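PDB 2G29: nitrate transport protein nrtA from Synechocystis sp., which binds nitrate in the periplasm as the solute-binding component of the NrtABCD ABC transporter, which takes up nitrate and probably also nitrite. Local coordinates for residues A[50-54]-A[55-59]; A[74-77]-A[78-82]; A[178-182]-A[183-187]; A[297-301]-A[302-306]; A[361-364]-A[365-368]. All coordinates share one frame; numbering follows the deposited sequence.

Contact 1: residues A[50-54]-A[55-59]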
# COMPACT_ATOMS: atom_id res chain seq x y z
N ILE A 50 -5.87 12.94 -8.03
CA ILE A 50 -7.03 13.85 -7.88
C ILE A 50 -6.56 15.20 -7.33
O ILE A 50 -7.11 16.26 -7.69
CB ILE A 50 -8.10 13.21 -6.95
CG1 ILE A 50 -8.93 12.19 -7.73
CG2 ILE A 50 -9.07 14.26 -6.38
CD1 ILE A 50 -9.57 12.73 -8.95
N ALA A 51 -5.55 15.22 -6.48
CA ALA A 51 -5.07 16.52 -5.99
C ALA A 51 -4.61 17.39 -7.17
O ALA A 51 -4.70 18.61 -7.10
CB ALA A 51 -3.94 16.33 -5.00
N LYS A 52 -4.11 16.77 -8.23
CA LYS A 52 -3.70 17.54 -9.41
C LYS A 52 -4.94 17.81 -10.28
O LYS A 52 -5.27 18.97 -10.56
CB LYS A 52 -2.66 16.76 -10.24
CG LYS A 52 -2.11 17.52 -11.46
CD LYS A 52 -1.28 18.72 -11.02
CE LYS A 52 -0.62 19.40 -12.19
NZ LYS A 52 0.28 20.51 -11.72
N GLU A 53 -5.66 16.76 -10.68
CA GLU A 53 -6.82 16.93 -11.55
C GLU A 53 -7.94 17.84 -11.05
O GLU A 53 -8.59 18.51 -11.86
CB GLU A 53 -7.42 15.56 -11.88
CG GLU A 53 -6.61 14.73 -12.87
CD GLU A 53 -6.88 15.09 -14.33
OE1 GLU A 53 -6.24 14.50 -15.21
OE2 GLU A 53 -7.73 15.96 -14.60
N LYS A 54 -8.17 17.85 -9.74
CA LYS A 54 -9.26 18.67 -9.18
C LYS A 54 -8.75 19.95 -8.57
O LYS A 54 -9.49 20.63 -7.84
CB LYS A 54 -10.10 17.88 -8.17
CG LYS A 54 -10.68 16.57 -8.72
CD LYS A 54 -11.55 16.77 -9.94
CE LYS A 54 -12.80 17.56 -9.58
NZ LYS A 54 -13.77 17.74 -10.74
N GLY A 55 -7.49 20.27 -8.86
CA GLY A 55 -6.87 21.52 -8.41
C GLY A 55 -6.56 21.71 -6.94
O GLY A 55 -6.38 22.84 -6.48
N PHE A 56 -6.47 20.63 -6.18
CA PHE A 56 -6.17 20.80 -4.76
C PHE A 56 -4.74 21.33 -4.52
O PHE A 56 -4.53 22.16 -3.63
CB PHE A 56 -6.43 19.50 -4.01
CG PHE A 56 -7.90 19.15 -3.89
CD1 PHE A 56 -8.43 18.05 -4.55
CD2 PHE A 56 -8.75 19.95 -3.13
CE1 PHE A 56 -9.78 17.74 -4.45
CE2 PHE A 56 -10.09 19.65 -3.02
CZ PHE A 56 -10.62 18.53 -3.69
N TYR A 57 -3.75 20.88 -5.29
CA TYR A 57 -2.40 21.42 -5.07
C TYR A 57 -2.37 22.92 -5.33
O TYR A 57 -1.74 23.68 -4.59
CB TYR A 57 -1.33 20.78 -5.98
CG TYR A 57 -1.10 19.29 -5.80
CD1 TYR A 57 -1.27 18.43 -6.88
CD2 TYR A 57 -0.68 18.76 -4.59
CE1 TYR A 57 -1.04 17.06 -6.75
CE2 TYR A 57 -0.44 17.39 -4.45
CZ TYR A 57 -0.63 16.55 -5.54
OH TYR A 57 -0.46 15.17 -5.39
N ALA A 58 -3.05 23.33 -6.39
CA ALA A 58 -3.07 24.75 -6.75
C ALA A 58 -3.78 25.56 -5.69
O ALA A 58 -3.37 26.67 -5.39
CB ALA A 58 -3.74 24.92 -8.12
N LYS A 59 -4.85 25.00 -5.12
CA LYS A 59 -5.58 25.66 -4.07
C LYS A 59 -4.63 26.01 -2.91
O LYS A 59 -4.80 27.04 -2.25
CB LYS A 59 -6.74 24.78 -3.60
CG LYS A 59 -7.56 25.35 -2.45
CD LYS A 59 -8.73 24.46 -2.10
CE LYS A 59 -9.42 24.96 -0.85
NZ LYS A 59 -10.56 24.08 -0.49
O HOH W 1 -3.49 21.37 -8.70
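Y57 folds back over A51 where helix 46-53 gives way to helix 56-59. With CG anti to its carbonyl carbon (chi1 -63°), the tyrosine is aimed at the end of the first helix. Its CB just reaches A51 O. Further out, CD1 lies 3.4 Å from A51 O, and CE1 comes equally near the backbone N of K52, while CB of K52 sits at the ring's edge, 3.9 Å from Y57 CE1. The far end of the ring rests on the methyl group of A51: CB is 3.4 Å from Y57 CZ, a CH-pi contact over one face and offset toward the rim. At the tip, OH is hydrogen-bonded to L48 O.

F56 takes the other flank, its CE1 3.7 Å from K54 CB and close to I50 CG2. The backbone turns at G55, whose positive phi favours glycine; G55 N donates to K52 O (3.1 Å), and Y57 N donates to A51 O (3.1 Å, 163° at the hydrogen). A262 of helix 253-271 also touches Y57. The chemistry is mixed: Y57 covers the A51 methyl, F56 packs on I50 and K54, and the G55 and Y57 N-H groups take up two helix-end carbonyls.

Contact 2: residues A[74-77]-A[78-82]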
# COMPACT_ATOMS: atom_id res chain seq x y z
N GLY A 74 10.93 -0.66 -7.47
CA GLY A 74 12.38 -0.54 -7.54
C GLY A 74 12.78 0.78 -8.17
O GLY A 74 13.70 1.42 -7.68
N THR A 75 12.08 1.21 -9.23
CA THR A 75 12.45 2.50 -9.82
C THR A 75 12.00 3.65 -8.96
O THR A 75 12.64 4.69 -8.92
CB THR A 75 11.94 2.72 -11.26
OG1 THR A 75 10.51 2.77 -11.29
CG2 THR A 75 12.45 1.66 -12.19
N THR A 76 10.90 3.48 -8.25
CA THR A 76 10.45 4.51 -7.28
C THR A 76 11.57 4.72 -6.26
O THR A 76 11.95 5.86 -5.96
CB THR A 76 9.18 4.04 -6.53
OG1 THR A 76 8.10 3.94 -7.47
CG2 THR A 76 8.79 5.05 -5.45
N ARG A 77 12.10 3.63 -5.71
CA ARG A 77 13.20 3.68 -4.74
C ARG A 77 14.40 4.36 -5.39
O ARG A 77 15.02 5.22 -4.78
CB ARG A 77 13.55 2.24 -4.32
CG ARG A 77 14.78 2.06 -3.39
CD ARG A 77 16.12 1.99 -4.14
NE ARG A 77 16.04 1.10 -5.30
CZ ARG A 77 15.90 -0.22 -5.25
NH1 ARG A 77 15.84 -0.85 -4.08
NH2 ARG A 77 15.76 -0.91 -6.38
N ASP A 78 14.69 4.00 -6.64
CA ASP A 78 15.83 4.64 -7.32
C ASP A 78 15.66 6.15 -7.43
O ASP A 78 16.60 6.92 -7.17
CB ASP A 78 16.04 4.09 -8.74
CG ASP A 78 16.45 2.62 -8.76
OD1 ASP A 78 17.00 2.10 -7.76
OD2 ASP A 78 16.27 1.96 -9.80
N ASN A 79 14.48 6.59 -7.83
CA ASN A 79 14.24 8.01 -7.98
C ASN A 79 14.21 8.77 -6.66
O ASN A 79 14.58 9.94 -6.62
CB ASN A 79 12.96 8.23 -8.81
CG ASN A 79 13.19 7.94 -10.28
OD1 ASN A 79 14.25 8.29 -10.80
ND2 ASN A 79 12.22 7.30 -10.97
N LEU A 80 13.78 8.12 -5.58
CA LEU A 80 13.80 8.76 -4.27
C LEU A 80 15.25 8.88 -3.77
O LEU A 80 15.60 9.87 -3.15
CB LEU A 80 12.95 7.97 -3.27
CG LEU A 80 11.44 8.17 -3.43
CD1 LEU A 80 10.73 7.07 -2.67
CD2 LEU A 80 11.00 9.52 -2.89
N VAL A 81 16.08 7.86 -4.02
CA VAL A 81 17.48 7.93 -3.61
C VAL A 81 18.17 9.08 -4.39
O VAL A 81 18.97 9.84 -3.84
CB VAL A 81 18.19 6.56 -3.83
CG1 VAL A 81 19.69 6.72 -3.65
CG2 VAL A 81 17.68 5.55 -2.81
N LEU A 82 17.80 9.24 -5.66
CA LEU A 82 18.36 10.34 -6.43
C LEU A 82 17.94 11.73 -5.93
O LEU A 82 18.80 12.65 -5.81
CB LEU A 82 17.94 10.23 -7.89
CG LEU A 82 18.69 9.31 -8.81
CD1 LEU A 82 18.02 9.47 -10.18
CD2 LEU A 82 20.20 9.64 -8.87
O HOH W 2 15.65 -0.68 -9.35
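R77 sends CG anti to its backbone N (chi1 174°) and then bends at chi2 and chi3, so that its guanidinium curls back to the side chain of the next residue, D78, whose CG stands beside its own backbone N. Both belong to helix 73-82 of the periplasmic-binding-protein fold, whose first residue, W73, binds nitrate. R77 NE donates to D78 OD1 at 2.8 Å with an angle of 154°, a salt bridge between adjacent residues. OD1 approaches near the guanidinium's edge, but the arginine nitrogen stands above the carboxylate plane, and the two planes are 29° apart. The grip is therefore single rather than two-pronged. R77 NH1 has its own partner, V107 O.

Ordinary i to i+4 bonds carry the helix: D78 N to G74 O, N79 N to T75 O, L80 N to T76 O and V81 N to R77 O. On the buried side T76 and L80 run side by side, with T76 CG2 3.9 Å from L80 CD1; A92 and I94 of strand 91-95 touch this pair. V81 CG2 lies 4.1 Å from R77 CD, against the aliphatic part of the arginine; M98 and I102 of helix 97-104 also touch R77. A water closes the second arm of the ion pair: it accepts from R77 NH2 at 3.0 Å and donates to D78 OD2 at 2.7 Å.

Contact 3: residues A[178-182]-A[183-187]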
# COMPACT_ATOMS: atom_id res chain seq x y z
N GLY A 178 -1.43 -20.75 6.43
CA GLY A 178 -1.79 -22.03 5.81
C GLY A 178 -0.73 -23.13 5.92
O GLY A 178 -0.83 -24.17 5.25
N GLY A 179 0.30 -22.89 6.74
CA GLY A 179 1.36 -23.87 6.92
C GLY A 179 2.47 -23.94 5.89
O GLY A 179 3.21 -24.92 5.87
N MET A 180 2.61 -22.93 5.04
CA MET A 180 3.66 -22.95 4.01
C MET A 180 4.75 -21.96 4.34
O MET A 180 4.50 -20.83 4.75
CB MET A 180 3.05 -22.68 2.64
CG MET A 180 2.24 -23.87 2.13
SD MET A 180 1.11 -23.38 0.83
CE MET A 180 -0.19 -22.81 1.82
N GLU A 181 5.99 -22.41 4.16
CA GLU A 181 7.13 -21.59 4.51
C GLU A 181 7.96 -21.09 3.36
O GLU A 181 8.34 -21.85 2.48
CB GLU A 181 8.03 -22.38 5.46
CG GLU A 181 9.36 -21.70 5.75
CD GLU A 181 10.11 -22.37 6.88
OE1 GLU A 181 9.63 -23.42 7.38
OE2 GLU A 181 11.18 -21.86 7.26
N PRO A 182 8.24 -19.77 3.33
CA PRO A 182 9.06 -19.23 2.24
C PRO A 182 10.43 -19.88 2.28
O PRO A 182 10.99 -20.08 3.36
CB PRO A 182 9.12 -17.73 2.55
CG PRO A 182 8.89 -17.67 4.02
CD PRO A 182 7.82 -18.70 4.26
N GLY A 183 10.94 -20.24 1.12
CA GLY A 183 12.25 -20.87 1.05
C GLY A 183 12.18 -22.38 1.08
O GLY A 183 13.18 -23.07 0.79
N LYS A 184 11.03 -22.92 1.46
CA LYS A 184 10.83 -24.37 1.53
C LYS A 184 9.69 -24.85 0.65
O LYS A 184 9.87 -25.76 -0.16
CB LYS A 184 10.59 -24.81 2.98
CG LYS A 184 11.89 -24.92 3.77
CD LYS A 184 11.68 -24.67 5.26
CE LYS A 184 13.01 -24.72 6.02
NZ LYS A 184 12.90 -24.14 7.40
N ASP A 185 8.51 -24.25 0.80
CA ASP A 185 7.37 -24.65 0.00
C ASP A 185 7.13 -23.77 -1.23
O ASP A 185 6.41 -24.15 -2.16
CB ASP A 185 6.13 -24.65 0.88
CG ASP A 185 6.30 -25.55 2.10
OD1 ASP A 185 6.48 -26.77 1.91
OD2 ASP A 185 6.30 -25.04 3.24
N PHE A 186 7.73 -22.58 -1.22
CA PHE A 186 7.62 -21.65 -2.35
C PHE A 186 8.69 -20.59 -2.19
O PHE A 186 9.31 -20.49 -1.12
CB PHE A 186 6.24 -20.97 -2.36
CG PHE A 186 6.00 -20.10 -1.18
CD1 PHE A 186 6.32 -18.74 -1.21
CD2 PHE A 186 5.51 -20.65 -0.00
CE1 PHE A 186 6.16 -17.95 -0.10
CE2 PHE A 186 5.34 -19.87 1.13
CZ PHE A 186 5.67 -18.49 1.08
N SER A 187 8.92 -19.83 -3.25
CA SER A 187 9.89 -18.73 -3.23
C SER A 187 9.13 -17.49 -3.67
O SER A 187 8.22 -17.59 -4.50
CB SER A 187 11.03 -18.96 -4.22
OG SER A 187 11.73 -20.16 -3.96
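G183 and P182 make the corner of a tight loop, and the glycine is needed here, since any CB would collide with P182 O. Its N-H reaches forward to F186 O.

K184 comes next. Its backbone N donates to E181 O, while its extended side chain runs across that of E181: CD of the lysine lies 3.2 Å from the glutamate CD, and K184 NZ forms a salt bridge to E181 OE2 at 2.9 Å, meeting the oxygen from above the carboxylate plane.

D185 grips the same residue twice. Its N-H gives a second bond to E181 O, 2.9 Å from D185 N to that oxygen and in the carbonyl plane. Its carboxylate returns to the chain, OD2 taking the N-H of E181 at 2.8 Å and 174° on its anti lone pair. The other oxygen, OD1, forms a salt bridge with K147, so the carboxylate is held from two directions and its rotation is fixed.

F186 has CG between its backbone N and carbonyl carbon (chi1 65°), which brings the ring back under the proline. P182 CA stands over one face, 4.0 Å from the ring centroid in a CH-pi contact, and P182 CB is 3.8 Å from F186 CZ. M180 CB approaches F186 CE2 at 3.9 Å. L175, F150 and V158 also touch the ring.

S187 opens strand 187-190, so the whole loop is a helix-to-strand connection of an alpha/beta domain; it starts at the Schellman motif, with G179 as C-prime residue, that ends helix 166-177.

Contact 4: residues A[297-301]-A[302-306]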
# COMPACT_ATOMS: atom_id res chain seq x y z
N ILE A 297 -13.96 0.53 -11.47
CA ILE A 297 -15.15 0.97 -10.75
C ILE A 297 -15.77 0.04 -9.73
O ILE A 297 -16.06 0.47 -8.60
CB ILE A 297 -16.23 1.44 -11.78
CG1 ILE A 297 -17.40 2.13 -11.05
CG2 ILE A 297 -16.77 0.25 -12.55
CD1 ILE A 297 -17.02 3.38 -10.33
N ASP A 298 -15.96 -1.24 -10.08
CA ASP A 298 -16.64 -2.10 -9.12
C ASP A 298 -15.95 -2.18 -7.76
O ASP A 298 -16.61 -2.08 -6.73
CB ASP A 298 -16.86 -3.49 -9.68
CG ASP A 298 -17.96 -3.52 -10.73
OD1 ASP A 298 -18.72 -2.53 -10.83
OD2 ASP A 298 -18.07 -4.54 -11.45
N ARG A 299 -14.62 -2.35 -7.75
CA ARG A 299 -13.94 -2.46 -6.47
C ARG A 299 -13.97 -1.15 -5.70
O ARG A 299 -13.98 -1.16 -4.46
CB ARG A 299 -12.50 -2.95 -6.68
CG ARG A 299 -12.40 -4.29 -7.40
CD ARG A 299 -13.12 -5.40 -6.66
NE ARG A 299 -13.05 -6.70 -7.33
CZ ARG A 299 -12.05 -7.56 -7.24
NH1 ARG A 299 -10.97 -7.27 -6.52
NH2 ARG A 299 -12.15 -8.75 -7.84
N SER A 300 -13.95 -0.02 -6.40
CA SER A 300 -14.02 1.31 -5.80
C SER A 300 -15.41 1.59 -5.17
O SER A 300 -15.61 2.63 -4.52
CB SER A 300 -13.68 2.36 -6.85
OG SER A 300 -12.28 2.33 -7.13
N LYS A 301 -16.34 0.65 -5.37
CA LYS A 301 -17.70 0.71 -4.79
C LYS A 301 -17.93 -0.48 -3.87
O LYS A 301 -19.04 -0.69 -3.38
CB LYS A 301 -18.76 0.68 -5.88
CG LYS A 301 -18.86 1.92 -6.71
CD LYS A 301 -19.30 3.09 -5.87
CE LYS A 301 -20.21 4.02 -6.66
NZ LYS A 301 -20.55 5.18 -5.79
N GLY A 302 -16.89 -1.28 -3.63
CA GLY A 302 -17.04 -2.42 -2.73
C GLY A 302 -17.81 -3.59 -3.32
O GLY A 302 -18.35 -4.42 -2.59
N ILE A 303 -17.85 -3.67 -4.65
CA ILE A 303 -18.53 -4.77 -5.33
C ILE A 303 -17.45 -5.77 -5.72
O ILE A 303 -16.57 -5.44 -6.54
CB ILE A 303 -19.26 -4.30 -6.59
CG1 ILE A 303 -20.30 -3.27 -6.20
CG2 ILE A 303 -19.87 -5.50 -7.32
CD1 ILE A 303 -20.93 -2.57 -7.39
N TYR A 304 -17.54 -6.98 -5.18
CA TYR A 304 -16.51 -7.99 -5.41
C TYR A 304 -16.84 -9.24 -6.19
O TYR A 304 -17.62 -10.09 -5.72
CB TYR A 304 -15.93 -8.45 -4.06
CG TYR A 304 -15.10 -7.41 -3.37
CD1 TYR A 304 -15.64 -6.55 -2.40
CD2 TYR A 304 -13.76 -7.25 -3.71
CE1 TYR A 304 -14.86 -5.56 -1.79
CE2 TYR A 304 -12.96 -6.27 -3.11
CZ TYR A 304 -13.52 -5.43 -2.16
OH TYR A 304 -12.76 -4.45 -1.57
N ASN A 305 -16.26 -9.37 -7.38
CA ASN A 305 -16.38 -10.60 -8.16
C ASN A 305 -14.97 -11.20 -8.14
O ASN A 305 -14.03 -10.65 -8.75
CB ASN A 305 -16.81 -10.32 -9.62
CG ASN A 305 -16.77 -11.57 -10.48
OD1 ASN A 305 -16.79 -12.69 -9.97
ND2 ASN A 305 -16.72 -11.39 -11.79
N PHE A 306 -14.83 -12.32 -7.43
CA PHE A 306 -13.55 -13.02 -7.31
C PHE A 306 -13.32 -14.04 -8.44
O PHE A 306 -12.27 -14.65 -8.51
CB PHE A 306 -13.43 -13.77 -5.97
CG PHE A 306 -13.20 -12.88 -4.76
CD1 PHE A 306 -12.94 -11.51 -4.87
CD2 PHE A 306 -13.18 -13.45 -3.50
CE1 PHE A 306 -12.66 -10.74 -3.71
CE2 PHE A 306 -12.91 -12.68 -2.36
CZ PHE A 306 -12.65 -11.33 -2.47
O HOH W 3 -15.49 -6.84 -8.63
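R299 NH2 donates to N305 O at 2.8 Å, a bent bond of 137° that reaches the oxygen from above its carbonyl plane. CG stands anti to the carbonyl carbon (chi1 -58°) and the chain bends at chi2, turning it back toward N305. A water ties the same arginine to I303 and N305: it accepts from R299 NE at 2.8 Å and from N305 N, and donates to I303 O. With E212 forming a salt bridge to NH1, all three guanidinium nitrogens are engaged. A methionine in place of R299 would probably leave N305 O, the carboxylate of E212 and the water each without this partner.

Backbone bonds close the turn: D298 O takes I303 N at 2.9 Å and K301 N at 3.1 Å from opposite faces of its plane, and G302 N donates to R299 O; a CB on G302 would run into K301 O.

Outward from there, R299 and Y304 cross at about a right angle, with R299 CD 3.5 Å from Y304 CD2; that carbon lies over one face of the guanidinium, whose plane is turned 43° from the ring.

Strand 303-304 pairs with 313-314, and F313 meets the rings of both Y304 and F306. P215 and L216 of helix 214-221 touch R299, S300 packs on helix 276-284, and T229 of strand 225-229 lies against Y304 and F306.

Contact 5: residues A[361-364]-A[365-368]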
# COMPACT_ATOMS: atom_id res chain seq x y z
N VAL A 361 10.77 8.68 11.53
CA VAL A 361 10.17 8.70 10.20
C VAL A 361 8.69 9.10 10.13
O VAL A 361 8.29 9.82 9.21
CB VAL A 361 10.35 7.30 9.57
CG1 VAL A 361 9.60 7.15 8.23
CG2 VAL A 361 11.85 7.04 9.38
N ASN A 362 7.91 8.64 11.08
CA ASN A 362 6.48 8.93 11.09
C ASN A 362 6.23 10.36 11.54
O ASN A 362 6.67 10.77 12.61
CB ASN A 362 5.76 7.92 12.02
CG ASN A 362 4.27 8.15 12.07
OD1 ASN A 362 3.81 9.18 12.59
ND2 ASN A 362 3.50 7.20 11.53
N ARG A 363 5.55 11.13 10.68
CA ARG A 363 5.28 12.52 11.02
C ARG A 363 3.79 12.76 11.23
O ARG A 363 3.20 13.69 10.63
CB ARG A 363 5.83 13.47 9.95
CG ARG A 363 7.37 13.40 9.82
CD ARG A 363 8.07 13.60 11.16
NE ARG A 363 7.76 14.90 11.75
CZ ARG A 363 8.34 16.05 11.41
NH1 ARG A 363 9.30 16.09 10.49
NH2 ARG A 363 7.93 17.19 11.97
N GLU A 364 3.18 11.93 12.07
CA GLU A 364 1.77 12.12 12.43
C GLU A 364 1.59 13.52 13.04
O GLU A 364 0.46 14.03 13.06
CB GLU A 364 1.31 11.01 13.40
CG GLU A 364 2.06 10.97 14.75
CD GLU A 364 1.52 11.95 15.75
OE1 GLU A 364 0.29 12.10 15.85
OE2 GLU A 364 2.35 12.53 16.50
N ASP A 365 2.65 14.09 13.58
CA ASP A 365 2.58 15.46 14.13
C ASP A 365 2.27 16.45 13.00
O ASP A 365 1.46 17.36 13.19
CB ASP A 365 3.88 15.86 14.86
CG ASP A 365 5.12 15.81 13.97
OD1 ASP A 365 5.32 14.80 13.25
OD2 ASP A 365 5.89 16.79 14.01
N LEU A 366 2.90 16.30 11.84
CA LEU A 366 2.61 17.16 10.68
C LEU A 366 1.17 16.89 10.20
O LEU A 366 0.47 17.82 9.76
CB LEU A 366 3.62 16.89 9.55
CG LEU A 366 5.06 17.27 9.90
CD1 LEU A 366 5.97 17.10 8.71
CD2 LEU A 366 5.07 18.76 10.32
N TRP A 367 0.70 15.64 10.29
CA TRP A 367 -0.65 15.34 9.87
C TRP A 367 -1.64 16.07 10.76
O TRP A 367 -2.57 16.70 10.25
CB TRP A 367 -0.88 13.80 9.88
CG TRP A 367 -2.20 13.37 9.27
CD1 TRP A 367 -2.38 12.86 8.01
CD2 TRP A 367 -3.51 13.39 9.88
NE1 TRP A 367 -3.70 12.57 7.79
CE2 TRP A 367 -4.42 12.87 8.92
CE3 TRP A 367 -4.00 13.80 11.13
CZ2 TRP A 367 -5.80 12.74 9.17
CZ3 TRP A 367 -5.37 13.67 11.39
CH2 TRP A 367 -6.26 13.14 10.41
N ARG A 368 -1.45 16.00 12.08
CA ARG A 368 -2.36 16.71 12.99
C ARG A 368 -2.32 18.22 12.76
O ARG A 368 -3.38 18.86 12.85
CB ARG A 368 -2.03 16.39 14.45
CG ARG A 368 -2.50 15.00 14.89
CD ARG A 368 -2.24 14.79 16.40
NE ARG A 368 -0.83 14.52 16.69
CZ ARG A 368 -0.06 15.27 17.47
NH1 ARG A 368 -0.55 16.36 18.06
NH2 ARG A 368 1.22 14.94 17.63
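The N-terminal turn of helix 364-373 holds this contact, with R363 at the N-cap position and its side chain folded onto D365 and L366. R363 bends at chi2 and chi3 and presents the edge of its guanidinium to the aspartate. NE donates to D365 OD1 and NH2 to D365 OD2, each bond 2.9 Å from nitrogen to oxygen, each on a syn lone pair. The two flat groups are nearly coplanar, 20° apart, as expected of a side-on, two-pronged ion pair. L366 covers one face of the same group: its CD1 stands 3.7 Å above the guanidinium plane, over the centre. R363 also makes a cation-pi contact with Y116. With an alanine here, the D365 carboxylate would probably lose its ion-pair mate and a gap would open over L366 CD1.

One residue earlier, an Asx turn leads into the helix: N362 OD1 accepts from E364 N at 2.9 Å. R363 O accepts from W367 N at 3.2 Å, in the carbonyl plane, and weakly from L366 N.

A second ion pair spans the first turn of the helix, from E364 to R368. E364 has CG between its backbone N and carbonyl carbon (chi1 61°) and bends at chi2, which lays its carboxylate beside the R368 side chain. R368 NE meets E364 OE1 at 2.8 Å and R368 NH2 meets OE2 at 2.9 Å, both on the syn side though somewhat out of the carboxylate plane. E364 OE1 has a further partner in the hydroxyl of Y329, whose ring meets that of W367 edge to face.

Overall arrangement
The five contacts follow one another along the chain without overlap, and no two touch. Contact 2 shares its helix with the nitrate-binding W73, and the side chain of T76 comes within about 9 Å of that of K240 from the same site. Contact 4 flanks the site as well, with the side chain of R299 about 9 Å from G211 and that of Y304 about 9 Å from that of Q126. The centres of contacts 2 and 4 are about 32 Å apart, on opposite sides of the chain's centre. In contact 3 the side chain of F186 is about 12 Å from that of H167. Contacts 1 and 5 lie away from the site. Contact 3 is the most remote from contact 1, their centres about 45 Å apart.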